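Local coordinates for protein alpha-fucosidase GH29 (Fusarium graminearum, PDB 4PSR) that probably hydrolyses alpha-linked L-fucose from the carbohydrate of glycoproteins, as a family 29 glycoside hydrolase with a TIM-barrel catalytic domain and with L-fucose bound in this crystal, at residues 30-35 with 309-314; 471-476 with 485-490; 329-334 with 387-392; 22-27 with 220-225. All coordinates share one frame; numbering follows the deposited sequence.

Contact 1 (30-35 with 309-314); sequences GVYWHW and SSWSYT. With FUL (beta-L-fucopyranose), chain M.
His34 and Trp311 lie side by side against the bound fucose at the C-terminal end of the TIM barrel, one just past strand 29-33 and the other in the loop after strand 300-305. His34 uses its edge: NE2 and the fucose O4 form a hydrogen bond of 2.7 Å, with O4 close to the imidazole plane. With CG beside its backbone N (chi1 -60°), Trp311 offers a face instead, the methyl carbon C6 of fucose sitting 3.6 Å from CZ2. Tyr32 crosses toward the same methyl group, its OH 3.7 Å from fucose C6; this hydroxyl is buried and has no polar partner in the model. Between the protein residues, CB of Trp311 stands over the imidazole of His34 in a CH-pi contact, 3.7 Å from the ring centroid and 13° off its normal.

A second shell holds both residues in place. Asn342 bonds through OD1 to His34 ND1 and through ND2 to the carbonyl of Trp311, while Glu46 joins the backbone N of Trp311 to the sugar. Further out, a water links the carbonyl O of His34 to the backbone N of Tyr313, 2.8 Å from each. The loop itself is pinned by Ser310, whose OG donates to the carbonyl O of Ser312 over 2.7 Å, in the carbonyl plane and on a lone pair.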
# COMPACT_ATOMS: atom_id res chain seq x y z
N GLY A 30 6.29 0.28 4.63
CA GLY A 30 7.20 1.24 4.04
C GLY A 30 6.77 2.67 4.30
O GLY A 30 5.66 2.92 4.78
N VAL A 31 7.66 3.61 4.01
CA VAL A 31 7.39 5.03 4.19
C VAL A 31 7.84 5.83 2.98
O VAL A 31 8.93 5.66 2.46
CB VAL A 31 8.09 5.58 5.47
CG1 VAL A 31 7.95 7.09 5.56
CG2 VAL A 31 7.52 4.92 6.72
N TYR A 32 7.00 6.76 2.54
CA TYR A 32 7.37 7.72 1.52
C TYR A 32 6.89 9.11 1.90
O TYR A 32 6.27 9.28 2.94
CB TYR A 32 6.94 7.31 0.09
CG TYR A 32 5.47 7.40 -0.35
CD1 TYR A 32 5.18 7.67 -1.68
CD2 TYR A 32 4.42 7.14 0.50
CE1 TYR A 32 3.90 7.71 -2.14
CE2 TYR A 32 3.11 7.18 0.05
CZ TYR A 32 2.86 7.45 -1.27
OH TYR A 32 1.53 7.45 -1.70
N TRP A 33 7.24 10.10 1.09
CA TRP A 33 6.95 11.47 1.44
C TRP A 33 6.60 12.32 0.23
O TRP A 33 7.35 12.39 -0.74
CB TRP A 33 8.12 12.12 2.24
CG TRP A 33 9.49 11.79 1.75
CD1 TRP A 33 10.27 12.51 0.91
CD2 TRP A 33 10.28 10.68 2.17
NE1 TRP A 33 11.50 11.90 0.73
CE2 TRP A 33 11.51 10.76 1.49
CE3 TRP A 33 10.03 9.59 3.00
CZ2 TRP A 33 12.50 9.80 1.65
CZ3 TRP A 33 11.03 8.63 3.15
CH2 TRP A 33 12.24 8.75 2.47
N HIS A 34 5.46 12.99 0.34
CA HIS A 34 5.04 14.00 -0.62
C HIS A 34 5.66 15.34 -0.23
O HIS A 34 5.05 16.13 0.47
CB HIS A 34 3.51 14.13 -0.65
CG HIS A 34 2.80 13.03 -1.38
ND1 HIS A 34 2.78 11.71 -0.97
CD2 HIS A 34 2.02 13.08 -2.50
CE1 HIS A 34 2.04 11.00 -1.82
NE2 HIS A 34 1.57 11.81 -2.74
N TRP A 35 6.85 15.59 -0.76
CA TRP A 35 7.58 16.81 -0.46
C TRP A 35 8.15 17.33 -1.75
O TRP A 35 8.85 16.61 -2.45
CB TRP A 35 8.72 16.52 0.52
CG TRP A 35 9.52 17.72 0.93
CD1 TRP A 35 9.08 18.84 1.57
CD2 TRP A 35 10.91 17.91 0.70
NE1 TRP A 35 10.12 19.71 1.76
CE2 TRP A 35 11.26 19.15 1.24
CE3 TRP A 35 11.90 17.14 0.09
CZ2 TRP A 35 12.57 19.65 1.21
CZ3 TRP A 35 13.21 17.62 0.07
CH2 TRP A 35 13.52 18.86 0.62
N SER A 309 -5.17 15.77 7.10
CA SER A 309 -5.54 16.81 6.16
C SER A 309 -5.21 16.24 4.73
O SER A 309 -5.83 15.28 4.32
CB SER A 309 -4.86 18.12 6.61
OG SER A 309 -5.24 18.48 7.98
N SER A 310 -4.28 16.86 4.00
CA SER A 310 -3.56 16.48 2.76
C SER A 310 -2.32 15.55 2.82
O SER A 310 -1.91 15.18 3.91
CB SER A 310 -3.25 17.83 2.10
OG SER A 310 -1.91 18.08 1.81
N TRP A 311 -1.76 15.16 1.67
CA TRP A 311 -0.52 14.34 1.61
C TRP A 311 0.73 15.20 1.85
O TRP A 311 1.78 14.70 2.25
CB TRP A 311 -0.39 13.56 0.28
CG TRP A 311 -1.53 12.62 0.05
CD1 TRP A 311 -2.75 12.95 -0.46
CD2 TRP A 311 -1.57 11.21 0.32
NE1 TRP A 311 -3.54 11.85 -0.52
CE2 TRP A 311 -2.85 10.76 -0.05
CE3 TRP A 311 -0.65 10.28 0.83
CZ2 TRP A 311 -3.25 9.43 0.08
CZ3 TRP A 311 -1.04 8.95 0.94
CH2 TRP A 311 -2.33 8.54 0.58
N SER A 312 0.62 16.50 1.61
CA SER A 312 1.75 17.43 1.74
C SER A 312 1.47 18.43 2.87
O SER A 312 0.34 18.73 3.19
CB SER A 312 1.93 18.12 0.40
OG SER A 312 2.93 19.12 0.42
N TYR A 313 2.53 18.90 3.53
CA TYR A 313 2.39 19.79 4.67
C TYR A 313 1.63 21.05 4.33
O TYR A 313 1.93 21.71 3.35
CB TYR A 313 3.78 20.17 5.23
CG TYR A 313 3.66 21.07 6.43
CD1 TYR A 313 3.47 20.53 7.69
CD2 TYR A 313 3.70 22.46 6.31
CE1 TYR A 313 3.30 21.33 8.80
CE2 TYR A 313 3.53 23.26 7.43
CZ TYR A 313 3.34 22.66 8.66
OH TYR A 313 3.17 23.43 9.80
N THR A 314 0.68 21.40 5.19
CA THR A 314 -0.01 22.68 5.09
C THR A 314 -0.06 23.32 6.48
O THR A 314 -0.09 22.63 7.50
CB THR A 314 -1.45 22.49 4.54
OG1 THR A 314 -2.21 21.64 5.41
CG2 THR A 314 -1.43 21.87 3.15
C1 FUL M . -3.55 10.48 -5.66
C2 FUL M . -2.90 11.81 -5.97
O2 FUL M . -3.72 12.63 -6.81
C3 FUL M . -2.67 12.48 -4.64
O3 FUL M . -2.14 13.77 -4.86
C4 FUL M . -1.72 11.61 -3.85
O4 FUL M . -0.46 11.57 -4.51
C5 FUL M . -2.32 10.22 -3.71
C6 FUL M . -1.39 9.25 -3.00
O5 FUL M . -2.65 9.64 -4.97
O1 FUL M . -3.86 9.84 -6.87
O HOH W 1 4.93 17.55 2.87

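Contact 2 (471-476 with 485-490); sequences LDITLP and YVLKLT
Leu487 and Leu489 of strand 485-491 face Leu471, Ile473 and Leu475 across the interior of the C-terminal domain, where two antiparallel sheets pack face to face as in a beta sandwich. Strand 485-491 runs between strands 415-420 and 445-451 of the larger sheet; strand 471-474 lies between 428-431 and 464-466 of the smaller one.

At the start of the later strand, Tyr485 meets Trp423 edge-to-face beyond this interface, and Val486 is turned to the outer side of its sheet, against Ala372. Leu487 is the first to reach across, and it does so with both branches. Its CD1 meets CD1 of Ile473 tip to tip at 4.0 Å, and its CD2 lies 3.9 Å from CD2 of Leu475, which comes in at a slant. Ile473 can extend this far because its chain is stretched out, with CD1 anti to CA (chi2 173°), which carries the end methyl away from its own backbone toward Leu487. Lys488, next in sequence, points to the opposite side and forms a salt bridge with Glu371. Leu489 returns to the interior, where its CD2 and the CD2 of Leu471 approach end to end at 4.0 Å. The pairing order is therefore reversed: later residues of one strand face earlier residues of the other.

Leu450 and Val429 also touch Leu487 and extend the same apolar layer. With methyl groups alone meeting between 471-476 and 485-490, cohesion of the two sheets here rests on dispersion and the exclusion of water, without directional bonds.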
# COMPACT_ATOMS: atom_id res chain seq x y z
N LEU A 471 -12.54 -20.35 20.66
CA LEU A 471 -11.44 -20.66 21.57
C LEU A 471 -11.30 -19.50 22.55
O LEU A 471 -10.94 -18.38 22.17
CB LEU A 471 -10.12 -20.88 20.82
CG LEU A 471 -8.81 -20.96 21.61
CD1 LEU A 471 -8.87 -22.06 22.68
CD2 LEU A 471 -7.59 -21.19 20.71
N ASP A 472 -11.59 -19.78 23.82
CA ASP A 472 -11.61 -18.78 24.87
C ASP A 472 -10.31 -18.84 25.66
O ASP A 472 -10.09 -19.78 26.42
CB ASP A 472 -12.82 -19.01 25.77
CG ASP A 472 -14.13 -18.86 25.03
OD1 ASP A 472 -14.31 -17.82 24.35
OD2 ASP A 472 -14.99 -19.77 25.11
N ILE A 473 -9.47 -17.83 25.48
CA ILE A 473 -8.12 -17.78 26.03
C ILE A 473 -8.06 -16.80 27.21
O ILE A 473 -8.38 -15.63 27.08
CB ILE A 473 -7.12 -17.32 24.95
CG1 ILE A 473 -7.18 -18.26 23.74
CG2 ILE A 473 -5.72 -17.24 25.52
CD1 ILE A 473 -6.34 -17.79 22.51
N THR A 474 -7.61 -17.30 28.36
CA THR A 474 -7.40 -16.45 29.54
C THR A 474 -5.98 -15.91 29.57
O THR A 474 -5.01 -16.66 29.58
CB THR A 474 -7.66 -17.26 30.82
OG1 THR A 474 -9.03 -17.66 30.83
CG2 THR A 474 -7.38 -16.42 32.06
N LEU A 475 -5.85 -14.59 29.59
CA LEU A 475 -4.54 -13.98 29.47
C LEU A 475 -3.75 -14.04 30.77
O LEU A 475 -4.34 -14.00 31.85
CB LEU A 475 -4.68 -12.52 29.03
CG LEU A 475 -5.27 -12.32 27.62
CD1 LEU A 475 -5.55 -10.85 27.40
CD2 LEU A 475 -4.32 -12.85 26.56
N PRO A 476 -2.41 -14.12 30.67
CA PRO A 476 -1.54 -13.94 31.84
C PRO A 476 -1.47 -12.47 32.21
O PRO A 476 -2.23 -11.64 31.68
CB PRO A 476 -0.18 -14.46 31.34
CG PRO A 476 -0.19 -14.15 29.85
CD PRO A 476 -1.63 -14.36 29.44
N TYR A 485 -1.63 -6.26 21.28
CA TYR A 485 -1.01 -7.38 22.01
C TYR A 485 -1.08 -8.62 21.14
O TYR A 485 -2.03 -8.78 20.39
CB TYR A 485 -1.69 -7.61 23.37
CG TYR A 485 -1.57 -6.39 24.26
CD1 TYR A 485 -2.51 -5.37 24.21
CD2 TYR A 485 -0.51 -6.24 25.14
CE1 TYR A 485 -2.38 -4.23 24.97
CE2 TYR A 485 -0.38 -5.08 25.92
CZ TYR A 485 -1.33 -4.11 25.86
OH TYR A 485 -1.23 -2.96 26.62
N VAL A 486 -0.07 -9.47 21.23
CA VAL A 486 0.04 -10.60 20.33
C VAL A 486 0.08 -11.94 21.04
O VAL A 486 0.97 -12.18 21.87
CB VAL A 486 1.31 -10.49 19.42
CG1 VAL A 486 1.37 -11.62 18.42
CG2 VAL A 486 1.38 -9.16 18.69
N LEU A 487 -0.83 -12.82 20.66
CA LEU A 487 -0.79 -14.23 21.06
C LEU A 487 -0.18 -15.06 19.93
O LEU A 487 -0.44 -14.83 18.74
CB LEU A 487 -2.19 -14.74 21.36
CG LEU A 487 -2.87 -14.14 22.60
CD1 LEU A 487 -4.35 -14.34 22.58
CD2 LEU A 487 -2.27 -14.76 23.89
N LYS A 488 0.60 -16.06 20.32
CA LYS A 488 1.27 -16.96 19.37
C LYS A 488 0.79 -18.36 19.64
O LYS A 488 1.00 -18.88 20.75
CB LYS A 488 2.79 -16.86 19.51
CG LYS A 488 3.59 -17.82 18.66
CD LYS A 488 5.08 -17.62 18.89
CE LYS A 488 5.91 -18.51 18.02
NZ LYS A 488 7.36 -18.29 18.25
N LEU A 489 0.15 -18.97 18.66
CA LEU A 489 -0.44 -20.32 18.80
C LEU A 489 0.33 -21.27 17.91
O LEU A 489 0.37 -21.11 16.71
CB LEU A 489 -1.92 -20.32 18.40
CG LEU A 489 -2.97 -19.77 19.38
CD1 LEU A 489 -2.74 -18.31 19.66
CD2 LEU A 489 -4.35 -19.94 18.81
N THR A 490 0.98 -22.26 18.51
CA THR A 490 1.78 -23.22 17.77
C THR A 490 1.05 -24.55 17.68
O THR A 490 0.57 -25.07 18.70
CB THR A 490 3.15 -23.42 18.42
OG1 THR A 490 3.85 -22.17 18.51
CG2 THR A 490 3.98 -24.42 17.61

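Contact 3 (329-334 with 387-392). With NAG (2-acetamido-2-deoxy-beta-D-glucopyranose), chain E.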
# COMPACT_ATOMS: atom_id res chain seq x y z
N LEU A 329 -2.01 -0.72 9.88
CA LEU A 329 -1.00 -1.61 9.37
C LEU A 329 -1.41 -3.08 9.57
O LEU A 329 -1.30 -3.89 8.67
CB LEU A 329 0.34 -1.32 10.05
CG LEU A 329 1.47 -2.30 9.71
CD1 LEU A 329 1.78 -2.30 8.21
CD2 LEU A 329 2.70 -1.95 10.53
N LEU A 330 -1.82 -3.42 10.80
CA LEU A 330 -2.20 -4.80 11.09
C LEU A 330 -3.36 -5.26 10.22
O LEU A 330 -3.38 -6.39 9.72
CB LEU A 330 -2.54 -4.94 12.57
CG LEU A 330 -1.36 -4.75 13.54
CD1 LEU A 330 -1.85 -4.46 14.94
CD2 LEU A 330 -0.42 -5.96 13.52
N ASP A 331 -4.35 -4.38 10.04
CA ASP A 331 -5.46 -4.68 9.17
C ASP A 331 -5.00 -4.98 7.75
O ASP A 331 -5.39 -5.98 7.18
CB ASP A 331 -6.46 -3.52 9.22
CG ASP A 331 -7.75 -3.85 8.51
OD1 ASP A 331 -8.58 -4.60 9.08
OD2 ASP A 331 -8.01 -3.32 7.39
N ARG A 332 -4.17 -4.12 7.16
CA ARG A 332 -3.74 -4.34 5.78
C ARG A 332 -2.94 -5.62 5.64
O ARG A 332 -3.14 -6.39 4.70
CB ARG A 332 -2.90 -3.18 5.23
CG ARG A 332 -3.49 -1.74 5.32
CD ARG A 332 -4.94 -1.64 4.88
NE ARG A 332 -5.92 -1.55 5.97
CZ ARG A 332 -6.25 -0.45 6.62
NH1 ARG A 332 -7.18 -0.53 7.59
NH2 ARG A 332 -5.65 0.72 6.37
N VAL A 333 -2.04 -5.87 6.58
CA VAL A 333 -1.19 -7.04 6.51
C VAL A 333 -2.03 -8.31 6.63
O VAL A 333 -1.76 -9.30 5.95
CB VAL A 333 -0.09 -6.97 7.56
CG1 VAL A 333 0.62 -8.28 7.73
CG2 VAL A 333 0.90 -5.84 7.24
N SER A 334 -3.04 -8.29 7.50
CA SER A 334 -3.91 -9.45 7.68
C SER A 334 -4.73 -9.77 6.43
O SER A 334 -5.20 -10.91 6.24
CB SER A 334 -4.87 -9.23 8.87
OG SER A 334 -5.95 -8.35 8.57
N ASN A 387 -15.01 -3.56 14.79
CA ASN A 387 -14.37 -2.41 14.15
C ASN A 387 -13.70 -2.83 12.84
O ASN A 387 -12.73 -3.59 12.84
CB ASN A 387 -13.40 -1.74 15.12
CG ASN A 387 -14.12 -1.19 16.36
OD1 ASN A 387 -14.99 -0.32 16.23
ND2 ASN A 387 -13.78 -1.69 17.53
N GLN A 388 -14.24 -2.33 11.74
CA GLN A 388 -13.80 -2.71 10.40
C GLN A 388 -13.61 -1.51 9.47
O GLN A 388 -13.91 -0.36 9.81
CB GLN A 388 -14.82 -3.69 9.80
CG GLN A 388 -15.09 -4.94 10.67
CD GLN A 388 -13.99 -6.02 10.57
OE1 GLN A 388 -13.19 -6.01 9.63
NE2 GLN A 388 -13.96 -6.94 11.53
N VAL A 389 -13.08 -1.81 8.29
CA VAL A 389 -12.92 -0.85 7.20
C VAL A 389 -14.09 -1.01 6.25
O VAL A 389 -14.43 -2.14 5.87
CB VAL A 389 -11.59 -1.13 6.42
CG1 VAL A 389 -11.59 -0.44 5.05
CG2 VAL A 389 -10.39 -0.69 7.23
N GLU A 390 -14.71 0.10 5.83
CA GLU A 390 -15.76 -0.02 4.81
C GLU A 390 -15.27 -0.16 3.36
O GLU A 390 -15.95 -0.76 2.53
CB GLU A 390 -16.74 1.16 4.93
CG GLU A 390 -17.74 0.99 6.06
CD GLU A 390 -18.46 -0.33 5.97
OE1 GLU A 390 -19.18 -0.56 4.95
OE2 GLU A 390 -18.27 -1.17 6.90
N GLY A 391 -14.10 0.38 3.06
CA GLY A 391 -13.66 0.43 1.68
C GLY A 391 -14.27 1.64 1.00
O GLY A 391 -14.93 2.46 1.65
N GLY A 392 -14.06 1.77 -0.30
CA GLY A 392 -14.54 2.92 -1.03
C GLY A 392 -13.88 4.20 -0.56
O GLY A 392 -12.65 4.30 -0.52
C1 NAG E . -14.96 -1.74 21.39
C2 NAG E . -15.73 -1.35 22.64
C3 NAG E . -17.16 -1.89 22.55
C4 NAG E . -17.81 -1.41 21.26
C5 NAG E . -16.92 -1.74 20.05
C6 NAG E . -17.45 -1.15 18.77
C7 NAG E . -14.57 -1.05 24.78
C8 NAG E . -13.91 -1.74 25.94
N2 NAG E . -15.07 -1.85 23.84
O3 NAG E . -17.92 -1.42 23.66
O4 NAG E . -19.06 -2.04 21.07
O5 NAG E . -15.61 -1.20 20.24
O6 NAG E . -17.53 0.27 18.84
O7 NAG E . -14.65 0.17 24.72
O HOH W 2 -11.22 -4.14 8.70
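The C-terminal turns of helix 322-334, an outer helix of the barrel, bring Asp331 and Arg332 against Val389 in the loop after strand 383-384. CG2 of Val389 does the touching, 3.6 Å from OD2 of Asp331, the two side chains meeting at a slant. It also approaches NH1 of Arg332, but Val389, Arg332 and Gln388 are each modelled in two conformers; distances to them hold for one, and the closeness of that approach is doubtful.

The arginine folds back on its neighbour in the helix. In the conformer described, the chain bends at chi2 (-47°) and chi3 and turns NE and NH1 side-on to the single oxygen OD2 of Asp331, at 3.1 Å from NE and 2.9 Å from NH1. The oxygen lies in the guanidinium plane; NE meets its anti lone pair, whereas NH1 comes from above the carboxylate plane. Lys335 makes a salt bridge to the same OD2, and Arg406 of strand 405-409 makes one to OD1, so three positive charges surround a buried carboxylate and probably keep it ionised.

Here the catalytic barrel adjoins the sheet of the C-terminal domain: Arg406 reaches Asp331 on the helix and also bonds the carbonyl of Asn387 in the loop. A water completes the link, lying 2.7 Å from OD1 of Asp331 and 2.9 Å from OE1 of Gln388, and accepting the N-H of Val389. Near the start of the loop, Asn387 ND2 makes a weak bond of 3.3 Å to O5 of the N-acetylglucosamine near Asn401, while bonding also to Asp404.

Contact 4 (22-27 with 220-225); sequences EWYRDA and PDIIWN
The Trp23 indole and the Tyr24 phenol both turn an edge to Ile222. Near the indole plane, CG1 of Ile222 lies 3.7 Å from CH2 of Trp23, and the carbonyl O of Asp221 is 4.0 Å from CZ2 of the same ring. One indole face is approached toward its rim by CB of Tyr24, the next residue of the helix. At the Tyr24 edge, CD1 of Ile222 stands 3.9 Å from CE2, the two side chains crossing at about a right angle. The isoleucine tip thus sits where the two ring edges converge.

Different first torsions separate the rings: CG of Trp23 sits between its backbone N and carbonyl carbon (chi1 71°), while CG of Tyr24 is anti to N (chi1 174°). Their polar ends are held elsewhere, Trp23 NE1 by the carbonyl of Glu266 and Tyr24 OH by Gln301. Asp221 likewise turns its carboxylate to Leu166 and Lys265.

Helix 22-27, which directly precedes the first barrel strand, covers the N-terminal end of strand 222-225 in the TIM barrel, where Ile222 also packs on Val167 of strand 165-170 and Val268 of strand 268-272.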
# COMPACT_ATOMS: atom_id res chain seq x y z
N GLU A 22 9.15 -12.39 -2.97
CA GLU A 22 9.08 -12.74 -1.55
C GLU A 22 9.59 -11.63 -0.63
O GLU A 22 8.96 -11.40 0.42
CB GLU A 22 9.82 -14.06 -1.28
CG GLU A 22 9.23 -15.23 -2.04
CD GLU A 22 7.77 -15.46 -1.73
OE1 GLU A 22 7.42 -15.73 -0.58
OE2 GLU A 22 6.94 -15.41 -2.66
N TRP A 23 10.64 -10.91 -0.99
CA TRP A 23 11.13 -9.86 -0.10
C TRP A 23 10.06 -8.78 0.12
O TRP A 23 9.97 -8.18 1.22
CB TRP A 23 12.43 -9.20 -0.57
CG TRP A 23 12.30 -8.31 -1.79
CD1 TRP A 23 12.65 -8.63 -3.07
CD2 TRP A 23 11.86 -6.94 -1.82
NE1 TRP A 23 12.42 -7.56 -3.90
CE2 TRP A 23 11.93 -6.51 -3.17
CE3 TRP A 23 11.40 -6.04 -0.87
CZ2 TRP A 23 11.55 -5.24 -3.57
CZ3 TRP A 23 11.02 -4.76 -1.28
CH2 TRP A 23 11.10 -4.38 -2.61
N TYR A 24 9.26 -8.51 -0.91
CA TYR A 24 8.24 -7.47 -0.83
C TYR A 24 7.06 -7.94 0.01
O TYR A 24 6.52 -7.19 0.80
CB TYR A 24 7.84 -7.05 -2.25
CG TYR A 24 6.68 -6.06 -2.38
CD1 TYR A 24 5.40 -6.51 -2.61
CD2 TYR A 24 6.88 -4.69 -2.27
CE1 TYR A 24 4.35 -5.63 -2.76
CE2 TYR A 24 5.84 -3.80 -2.42
CZ TYR A 24 4.58 -4.28 -2.66
OH TYR A 24 3.50 -3.44 -2.82
N ARG A 25 6.69 -9.21 -0.12
CA ARG A 25 5.67 -9.78 0.74
C ARG A 25 6.12 -9.83 2.20
O ARG A 25 5.30 -9.70 3.12
CB ARG A 25 5.28 -11.19 0.27
CG ARG A 25 4.80 -11.27 -1.18
CD ARG A 25 4.39 -12.67 -1.58
NE ARG A 25 4.10 -12.73 -3.01
CZ ARG A 25 2.98 -13.20 -3.56
NH1 ARG A 25 2.00 -13.71 -2.83
NH2 ARG A 25 2.89 -13.17 -4.88
N ASP A 26 7.42 -10.00 2.42
CA ASP A 26 7.94 -10.04 3.77
C ASP A 26 7.98 -8.67 4.42
O ASP A 26 8.03 -8.57 5.65
CB ASP A 26 9.38 -10.57 3.75
CG ASP A 26 9.49 -12.06 3.42
OD1 ASP A 26 8.48 -12.81 3.48
OD2 ASP A 26 10.62 -12.46 3.08
N ALA A 27 8.06 -7.62 3.61
CA ALA A 27 8.40 -6.29 4.09
C ALA A 27 7.33 -5.61 4.93
O ALA A 27 7.67 -5.00 5.95
CB ALA A 27 8.78 -5.40 2.93
N PRO A 220 15.77 1.95 -8.45
CA PRO A 220 14.74 1.65 -7.43
C PRO A 220 14.31 0.19 -7.37
O PRO A 220 14.22 -0.48 -8.41
CB PRO A 220 13.56 2.52 -7.87
CG PRO A 220 13.74 2.64 -9.36
CD PRO A 220 15.21 2.69 -9.59
N ASP A 221 14.05 -0.28 -6.15
CA ASP A 221 13.48 -1.59 -5.93
C ASP A 221 11.98 -1.63 -6.22
O ASP A 221 11.47 -2.68 -6.59
CB ASP A 221 13.77 -2.00 -4.50
CG ASP A 221 15.25 -2.06 -4.23
OD1 ASP A 221 15.92 -2.92 -4.85
OD2 ASP A 221 15.76 -1.24 -3.44
N ILE A 222 11.32 -0.50 -6.03
CA ILE A 222 9.90 -0.35 -6.33
C ILE A 222 9.69 0.96 -7.05
O ILE A 222 10.20 2.00 -6.62
CB ILE A 222 9.02 -0.30 -5.05
CG1 ILE A 222 9.21 -1.55 -4.15
CG2 ILE A 222 7.53 -0.11 -5.43
CD1 ILE A 222 8.82 -1.31 -2.68
N ILE A 223 9.00 0.92 -8.19
CA ILE A 223 8.51 2.15 -8.83
C ILE A 223 6.99 2.20 -8.66
O ILE A 223 6.26 1.35 -9.22
CB ILE A 223 8.90 2.27 -10.32
CG1 ILE A 223 10.42 2.30 -10.44
CG2 ILE A 223 8.27 3.52 -10.93
CD1 ILE A 223 10.92 2.35 -11.90
N TRP A 224 6.52 3.17 -7.89
CA TRP A 224 5.11 3.37 -7.59
C TRP A 224 4.58 4.36 -8.60
O TRP A 224 5.21 5.39 -8.86
CB TRP A 224 5.05 3.90 -6.16
CG TRP A 224 3.73 4.23 -5.52
CD1 TRP A 224 3.15 3.56 -4.47
CD2 TRP A 224 2.88 5.35 -5.78
NE1 TRP A 224 2.01 4.19 -4.06
CE2 TRP A 224 1.80 5.29 -4.85
CE3 TRP A 224 2.89 6.40 -6.71
CZ2 TRP A 224 0.76 6.22 -4.83
CZ3 TRP A 224 1.84 7.34 -6.69
CH2 TRP A 224 0.79 7.23 -5.75
N ASN A 225 3.43 4.04 -9.21
CA ASN A 225 2.78 4.89 -10.22
C ASN A 225 1.42 5.35 -9.79
O ASN A 225 0.64 4.56 -9.24
CB ASN A 225 2.61 4.17 -11.56
CG ASN A 225 3.91 3.87 -12.23
OD1 ASN A 225 4.39 4.69 -13.05
ND2 ASN A 225 4.48 2.70 -11.94

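How the contacts relate
From the N terminus, helix 22-27 opens contact 4 and strand 29-33, just after it, opens contact 1. Contact 4 closes at strand 222-225 and contact 1 at the loop following strand 300-305, so the two cross along the chain. They lie at opposite ends of one barrel, contact 1 at the C-terminal ends of its strands, and Tyr32 OH packs 3.4 Å from CZ2 of Trp224 between them. Contact 3 follows in series, joining helix 322-334 to a loop that leads into the C-terminal sheet. Contact 2 comes last, closing a short connection between two sheets of that domain; its centre lies about 22 Å from that of contact 3.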